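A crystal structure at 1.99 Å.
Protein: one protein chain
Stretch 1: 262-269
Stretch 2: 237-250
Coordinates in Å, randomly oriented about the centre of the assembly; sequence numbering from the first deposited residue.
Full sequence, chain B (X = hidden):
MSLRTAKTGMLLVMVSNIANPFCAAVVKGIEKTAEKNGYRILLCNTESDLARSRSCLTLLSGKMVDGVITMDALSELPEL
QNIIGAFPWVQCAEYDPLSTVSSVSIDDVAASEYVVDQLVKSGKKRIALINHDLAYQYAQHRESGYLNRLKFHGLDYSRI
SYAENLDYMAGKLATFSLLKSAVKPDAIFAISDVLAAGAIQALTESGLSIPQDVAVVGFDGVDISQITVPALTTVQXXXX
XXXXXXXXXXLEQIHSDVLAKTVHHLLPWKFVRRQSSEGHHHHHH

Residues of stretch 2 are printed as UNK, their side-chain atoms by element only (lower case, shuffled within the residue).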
ATOM      1  N   THR B 262      -2.109   2.543 -32.045  1.00 15.61           N
ATOM      2  CA  THR B 262      -2.957   2.393 -30.885  1.00 15.61           C
ATOM      3  C   THR B 262      -3.347   0.959 -30.700  1.00 15.11           C
ATOM      4  O   THR B 262      -3.812   0.312 -31.652  1.00 15.46           O
ATOM      5  CB  THR B 262      -4.266   3.106 -31.109  1.00 14.47           C
ATOM      6  OG1 THR B 262      -3.959   4.439 -31.393  1.00 17.24           O
ATOM      7  CG2 THR B 262      -5.138   3.019 -29.889  1.00 14.66           C
ATOM      8  N   VAL B 263      -3.209   0.473 -29.461  1.00 16.09           N
ATOM      9  CA  VAL B 263      -3.662  -0.862 -29.103  1.00 14.96           C
ATOM     10  C   VAL B 263      -4.293  -0.826 -27.738  1.00 15.42           C
ATOM     11  O   VAL B 263      -3.807  -0.106 -26.861  1.00 14.44           O
ATOM     12  CB  VAL B 263      -2.469  -1.872 -29.045  1.00 16.09           C
ATOM     13  CG1 VAL B 263      -2.003  -2.224 -30.441  1.00 13.05           C
ATOM     14  CG2 VAL B 263      -1.280  -1.307 -28.247  1.00 14.64           C
ATOM     15  N   HIS B 264      -5.335  -1.636 -27.524  1.00 13.17           N
ATOM     16  CA  HIS B 264      -6.004  -1.628 -26.242  1.00 14.11           C
ATOM     17  C   HIS B 264      -5.979  -3.042 -25.788  1.00 15.17           C
ATOM     18  O   HIS B 264      -6.811  -3.845 -26.231  1.00 15.62           O
ATOM     19  CB  HIS B 264      -7.435  -1.087 -26.375  1.00 14.70           C
ATOM     20  CG  HIS B 264      -7.502   0.367 -26.758  1.00 15.86           C
ATOM     21  ND1 HIS B 264      -7.145   1.381 -25.884  1.00 18.08           N
ATOM     22  CD2 HIS B 264      -7.894   0.982 -27.908  1.00 13.73           C
ATOM     23  CE1 HIS B 264      -7.270   2.554 -26.492  1.00 11.10           C
ATOM     24  NE2 HIS B 264      -7.741   2.339 -27.713  1.00 14.48           N
ATOM     25  N   HIS B 265      -4.946  -3.423 -25.022  1.00 15.86           N
ATOM     26  CA  HIS B 265      -4.855  -4.810 -24.553  1.00 16.05           C
ATOM     27  C   HIS B 265      -5.812  -5.096 -23.386  1.00 16.90           C
ATOM     28  O   HIS B 265      -5.921  -4.297 -22.441  1.00 16.66           O
ATOM     29  CB  HIS B 265      -3.449  -5.146 -24.072  1.00 16.01           C
ATOM     30  CG  HIS B 265      -2.437  -5.219 -25.156  1.00 16.52           C
ATOM     31  ND1 HIS B 265      -1.924  -6.419 -25.599  1.00 18.99           N
ATOM     32  CD2 HIS B 265      -1.840  -4.254 -25.901  1.00 20.08           C
ATOM     33  CE1 HIS B 265      -1.048  -6.196 -26.569  1.00 19.11           C
ATOM     34  NE2 HIS B 265      -0.966  -4.892 -26.770  1.00 21.37           N
ATOM     35  N   LEU B 266      -6.506  -6.228 -23.471  1.00 16.10           N
ATOM     36  CA  LEU B 266      -7.349  -6.708 -22.403  1.00 17.57           C
ATOM     37  C   LEU B 266      -6.683  -7.944 -21.910  1.00 17.65           C
ATOM     38  O   LEU B 266      -6.500  -8.859 -22.672  1.00 19.82           O
ATOM     39  CB  LEU B 266      -8.732  -7.070 -22.902  1.00 16.96           C
ATOM     40  CG  LEU B 266      -9.707  -5.875 -22.998  1.00 19.17           C
ATOM     41  CD1 LEU B 266     -11.010  -6.448 -23.501  1.00 19.60           C
ATOM     42  CD2 LEU B 266      -9.932  -5.162 -21.739  1.00 13.63           C
ATOM     43  N   LEU B 267      -6.304  -7.963 -20.646  1.00 18.50           N
ATOM     44  CA  LEU B 267      -5.722  -9.141 -19.992  1.00 18.29           C
ATOM     45  C   LEU B 267      -6.809  -9.898 -19.179  1.00 18.96           C
ATOM     46  O   LEU B 267      -7.803  -9.276 -18.726  1.00 18.87           O
ATOM     47  CB  LEU B 267      -4.512  -8.747 -19.100  1.00 16.47           C
ATOM     48  CG  LEU B 267      -3.325  -8.034 -19.768  1.00 17.60           C
ATOM     49  CD1 LEU B 267      -2.186  -7.991 -18.804  1.00 17.48           C
ATOM     50  CD2 LEU B 267      -2.804  -8.701 -21.090  1.00 20.91           C
ATOM     51  N   PRO B 268      -6.685 -11.253 -19.070  1.00 19.19           N
ATOM     52  CA  PRO B 268      -7.772 -12.036 -18.418  1.00 18.96           C
ATOM     53  C   PRO B 268      -7.841 -11.791 -16.928  1.00 19.35           C
ATOM     54  O   PRO B 268      -6.820 -11.776 -16.290  1.00 19.66           O
ATOM     55  CB  PRO B 268      -7.402 -13.534 -18.658  1.00 20.33           C
ATOM     56  CG  PRO B 268      -6.080 -13.561 -19.435  1.00 18.90           C
ATOM     57  CD  PRO B 268      -5.563 -12.094 -19.565  1.00 19.66           C
ATOM     58  N   TRP B 269      -9.054 -11.597 -16.400  1.00 19.18           N
ATOM     59  CA  TRP B 269      -9.329 -11.629 -14.962  1.00 19.07           C
ATOM     60  C   TRP B 269      -9.763 -13.025 -14.569  1.00 19.65           C
ATOM     61  O   TRP B 269     -10.248 -13.766 -15.410  1.00 20.34           O
ATOM     62  CB  TRP B 269     -10.442 -10.641 -14.627  1.00 18.54           C
ATOM     63  CG  TRP B 269     -11.662 -10.859 -15.460  1.00 19.38           C
ATOM     64  CD1 TRP B 269     -11.962 -10.252 -16.647  1.00 22.75           C
ATOM     65  CD2 TRP B 269     -12.743 -11.765 -15.182  1.00 18.78           C
ATOM     66  NE1 TRP B 269     -13.151 -10.732 -17.136  1.00 24.25           N
ATOM     67  CE2 TRP B 269     -13.661 -11.647 -16.239  1.00 21.82           C
ATOM     68  CE3 TRP B 269     -13.019 -12.661 -14.128  1.00 16.57           C
ATOM     69  CZ2 TRP B 269     -14.839 -12.403 -16.297  1.00 21.86           C
ATOM     70  CZ3 TRP B 269     -14.197 -13.433 -14.177  1.00 18.66           C
ATOM     71  CH2 TRP B 269     -15.081 -13.314 -15.271  1.00 19.05           C
ATOM     72  N   UNK B 237      -7.110  -9.616 -10.653  1.00 14.07           N
ATOM     73  CA  UNK B 237      -6.467  -8.977 -11.839  1.00 14.75           C
ATOM     74  C   UNK B 237      -5.001  -9.422 -11.972  1.00 14.76           C
ATOM     75  O   UNK B 237      -4.328  -9.646 -10.959  1.00 12.32           O
ATOM     76  n   UNK B 237      -8.507  -4.540 -11.401  1.00 17.56           N
ATOM     77  c   UNK B 237      -6.441  -7.478 -11.700  1.00 14.64           C
ATOM     78  c   UNK B 237      -7.844  -6.869 -11.646  1.00 14.13           C
ATOM     79  o   UNK B 237      -7.240  -5.183 -13.189  1.00 14.33           O
ATOM     80  c   UNK B 237      -7.829  -5.462 -12.137  1.00 17.91           C
ATOM     81  N   UNK B 238      -4.510  -9.514 -13.199  1.00 14.40           N
ATOM     82  CA  UNK B 238      -3.085  -9.806 -13.312  1.00 14.51           C
ATOM     83  C   UNK B 238      -2.255  -8.515 -13.139  1.00 15.36           C
ATOM     84  O   UNK B 238      -1.676  -7.998 -14.130  1.00 16.52           O
ATOM     85  c   UNK B 238      -4.043  -9.697 -15.503  1.00 14.49           C
ATOM     86  c   UNK B 238      -2.965 -10.371 -14.747  1.00 13.52           C
ATOM     87  c   UNK B 238      -5.186  -9.458 -14.524  1.00 13.23           C
ATOM     88  N   UNK B 239      -2.168  -8.024 -11.906  1.00 14.13           N
ATOM     89  CA  UNK B 239      -1.748  -6.637 -11.672  1.00 14.25           C
ATOM     90  C   UNK B 239      -0.325  -6.334 -12.120  1.00 14.67           C
ATOM     91  O   UNK B 239      -0.091  -5.338 -12.805  1.00 15.89           O
ATOM     92  c   UNK B 239      -1.994  -6.245 -10.230  1.00 14.63           C
ATOM     93  o   UNK B 239      -3.408  -6.258  -9.987  1.00 17.75           O
ATOM     94  N   UNK B 240       0.621  -7.171 -11.714  1.00 14.68           N
ATOM     95  CA  UNK B 240       1.973  -7.071 -12.223  1.00 17.54           C
ATOM     96  C   UNK B 240       2.105  -7.121 -13.749  1.00 17.23           C
ATOM     97  O   UNK B 240       2.850  -6.322 -14.312  1.00 17.56           O
ATOM     98  c   UNK B 240       2.862  -8.117 -11.581  1.00 16.12           C
ATOM     99  c   UNK B 240       5.147  -8.672 -10.695  1.00 30.19           C
ATOM    100  c   UNK B 240       4.310  -7.760 -11.610  1.00 23.40           C
ATOM    101  o   UNK B 240       4.881  -8.728  -9.477  1.00 30.91           O
ATOM    102  o   UNK B 240       6.045  -9.370 -11.205  1.00 37.22           O
ATOM    103  N   UNK B 241       1.444  -8.076 -14.405  1.00 17.45           N
ATOM    104  CA  UNK B 241       1.378  -8.153 -15.891  1.00 17.37           C
ATOM    105  C   UNK B 241       0.798  -6.897 -16.546  1.00 15.68           C
ATOM    106  O   UNK B 241       1.300  -6.467 -17.562  1.00 15.55           O
ATOM    107  o   UNK B 241       1.558 -12.938 -17.047  1.00 31.28           O
ATOM    108  n   UNK B 241      -0.544 -12.097 -16.953  1.00 30.90           N
ATOM    109  c   UNK B 241       1.287 -10.774 -15.952  1.00 21.40           C
ATOM    110  c   UNK B 241       0.774 -12.034 -16.703  1.00 24.66           C
ATOM    111  c   UNK B 241       0.608  -9.410 -16.378  1.00 18.14           C
ATOM    112  N   UNK B 242      -0.239  -6.299 -15.966  1.00 14.09           N
ATOM    113  CA  UNK B 242      -0.683  -4.968 -16.380  1.00 13.45           C
ATOM    114  C   UNK B 242       0.426  -3.920 -16.419  1.00 13.69           C
ATOM    115  O   UNK B 242       0.577  -3.258 -17.431  1.00 13.68           O
ATOM    116  c   UNK B 242      -2.308  -2.991 -15.835  1.00 15.62           C
ATOM    117  c   UNK B 242      -1.909  -4.507 -15.548  1.00 13.98           C
ATOM    118  c   UNK B 242      -4.199  -5.167 -14.884  1.00 15.87           C
ATOM    119  c   UNK B 242      -3.092  -5.427 -15.822  1.00  8.57           C
ATOM    120  N   UNK B 243       1.199  -3.761 -15.344  1.00 13.27           N
ATOM    121  CA  UNK B 243       2.355  -2.826 -15.359  1.00 11.07           C
ATOM    122  C   UNK B 243       3.467  -3.237 -16.334  1.00 12.94           C
ATOM    123  O   UNK B 243       4.028  -2.399 -17.037  1.00 12.10           O
ATOM    124  N   UNK B 244       3.807  -4.517 -16.395  1.00 12.46           N
ATOM    125  CA  UNK B 244       4.905  -4.912 -17.300  1.00 14.49           C
ATOM    126  C   UNK B 244       4.485  -4.601 -18.749  1.00 14.99           C
ATOM    127  O   UNK B 244       5.288  -4.092 -19.550  1.00 13.51           O
ATOM    128  s   UNK B 244       5.977  -8.626 -15.527  1.00 15.84           S
ATOM    129  c   UNK B 244       5.721  -6.812 -15.760  1.00 18.02           C
ATOM    130  c   UNK B 244       4.424  -9.139 -15.876  1.00 21.28           C
ATOM    131  c   UNK B 244       5.206  -6.394 -17.128  1.00 13.73           C
ATOM    132  N   UNK B 245       3.205  -4.836 -19.053  1.00 14.87           N
ATOM    133  CA  UNK B 245       2.695  -4.657 -20.418  1.00 14.74           C
ATOM    134  C   UNK B 245       2.617  -3.186 -20.723  1.00 15.65           C
ATOM    135  O   UNK B 245       2.934  -2.769 -21.846  1.00 17.77           O
ATOM    136  c   UNK B 245       1.341  -5.423 -20.622  1.00 14.52           C
ATOM    137  c   UNK B 245       1.171  -6.764 -24.147  1.00 32.15           C
ATOM    138  c   UNK B 245       0.719  -5.343 -22.088  1.00 16.94           C
ATOM    139  c   UNK B 245       1.740  -5.812 -23.137  1.00 23.01           C
ATOM    140  n   UNK B 245       2.278  -7.439 -24.941  1.00 32.50           N
ATOM    141  N   UNK B 246       2.227  -2.365 -19.729  1.00 16.08           N
ATOM    142  CA  UNK B 246       2.161  -0.925 -19.939  1.00 15.60           C
ATOM    143  C   UNK B 246       3.537  -0.422 -20.369  1.00 15.21           C
ATOM    144  O   UNK B 246       3.668   0.230 -21.383  1.00 15.72           O
ATOM    145  c   UNK B 246       1.569  -0.170 -18.703  1.00 13.51           C
ATOM    146  N   UNK B 247       4.585  -0.836 -19.683  1.00 16.33           N
ATOM    147  CA  UNK B 247       5.951  -0.488 -20.096  1.00 15.30           C
ATOM    148  C   UNK B 247       6.315  -0.945 -21.468  1.00 16.94           C
ATOM    149  O   UNK B 247       6.909  -0.147 -22.234  1.00 15.41           O
ATOM    150  c   UNK B 247       7.008  -0.966 -19.071  1.00 16.30           C
ATOM    151  c   UNK B 247       8.450  -0.693 -19.585  1.00 16.76           C
ATOM    152  c   UNK B 247       6.735  -0.282 -17.768  1.00 13.75           C
ATOM    153  N   UNK B 248       5.977  -2.199 -21.783  1.00 16.81           N
ATOM    154  CA  UNK B 248       6.152  -2.735 -23.111  1.00 19.20           C
ATOM    155  C   UNK B 248       5.529  -1.899 -24.212  1.00 18.56           C
ATOM    156  O   UNK B 248       6.151  -1.731 -25.275  1.00 16.44           O
ATOM    157  c   UNK B 248       5.625  -4.161 -23.221  1.00 20.36           C
ATOM    158  o   UNK B 248       6.677  -4.986 -22.753  1.00 25.29           O
ATOM    159  N   UNK B 249       4.330  -1.386 -23.937  1.00 16.63           N
ATOM    160  CA  UNK B 249       3.646  -0.517 -24.879  1.00 17.53           C
ATOM    161  C   UNK B 249       4.331   0.842 -24.967  1.00 17.46           C
ATOM    162  O   UNK B 249       4.382   1.472 -26.082  1.00 17.45           O
ATOM    163  c   UNK B 249       1.288  -2.243 -25.914  1.00 19.72           C
ATOM    164  c   UNK B 249       2.149  -0.391 -24.533  1.00 16.63           C
ATOM    165  c   UNK B 249      -0.226  -1.306 -24.136  1.00 16.94           C
ATOM    166  c   UNK B 249       1.250  -1.648 -24.545  1.00 17.20           C
ATOM    167  N   UNK B 250       4.844   1.313 -23.836  1.00 16.66           N
ATOM    168  CA  UNK B 250       5.541   2.595 -23.787  1.00 17.46           C
ATOM    169  C   UNK B 250       6.839   2.483 -24.556  1.00 17.93           C
ATOM    170  O   UNK B 250       7.265   3.431 -25.193  1.00 18.89           O
ATOM    171  c   UNK B 250       6.806   4.853 -20.851  1.00 19.06           C
ATOM    172  c   UNK B 250       6.143   4.539 -22.200  1.00 17.16           C
ATOM    173  c   UNK B 250       5.866   3.042 -22.339  1.00 16.85           C
ATOM    174  c   UNK B 250       4.814   5.262 -22.282  1.00 16.49           C
TER

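Position 237 carries three carbons in a chain, the last bearing one oxygen and one nitrogen, and its CA-to-CB bond points away from stretch 1. This is Gln237, its amide NE2 hydrogen-bonded elsewhere in the structure. At 238 three carbons close a ring onto the backbone N; one ring carbon lies 3.7 Å from CB of Leu267, and the one bonded to N lies 3.3 Å from O of Pro268. This is Pro238. Proline has no N-H to donate, which costs little at the N-cap, where no preceding helical turn offers an acceptor; its carbonyl O accepts from the N of 242 at 2.9 Å.

Position 239 has one carbon and one oxygen, its CA-to-CB bond directed away from stretch 1: Ser239, small enough for a buried site in the first turn. Position 240 has three carbons ending in two oxygens, out of reach of stretch 1; Glu240 brings a negative charge to the helix start, where it is favourable to the helix dipole. Position 241 has three carbons, the last bearing one oxygen and one nitrogen, and its CB is 4.0 Å from Leu267 CD1: Gln241, whose polar amide suits an exposed site.

At 242 four carbons fork at the first, one arm being two carbons long; the inner carbon of that arm lies 4.0 Å from Leu267 CD1. This is Ile242, an apolar contact fitting a buried residue. Position 243 has no side-chain atoms, so it is Gly243, which adds no bulk within the helix; nothing of stretch 1 lies within 5.5 Å of an ideal CB there. At 244 two carbons, a sulfur and a final carbon form an unbranched row: Met244, a flexible chain out of reach of stretch 1.

Position 245 has four carbons in a row ending in nitrogen; the carbon beside the nitrogen sits 3.6 Å from the centroid of the His265 ring, over one face, and 3.3 Å from His265 CE1. This is Lys245, its CE methylene making a CH-pi contact. At 246 a single carbon marks Ala246, compact within the helix. At 247 one carbon carrying two more marks Val247, and at 248 one carbon and one oxygen give Ser248. None of these three reaches stretch 1.

At 249 four carbons fork at the second, one terminal carbon 3.6 Å from both Val263 CG2 and His265 NE2: Leu249, one methyl serving two neighbours. The same fork at 250 gives Leu250, whose branched apolar chain suits a site enclosed by the rest of the protein.

The contact works through side-chain packing, with no hydrogen bond between the stretches. Val263, His265 and Leu267, alternate residues pointing toward the helix, form it: Val263 packs on Leu249, His265 on Leu249 and Lys245, and Leu267 on Ile242, Gln241 and Pro238, moving toward the start of the helix.

Stretch 2 (237-250) QPSEQIGMKAVSLL
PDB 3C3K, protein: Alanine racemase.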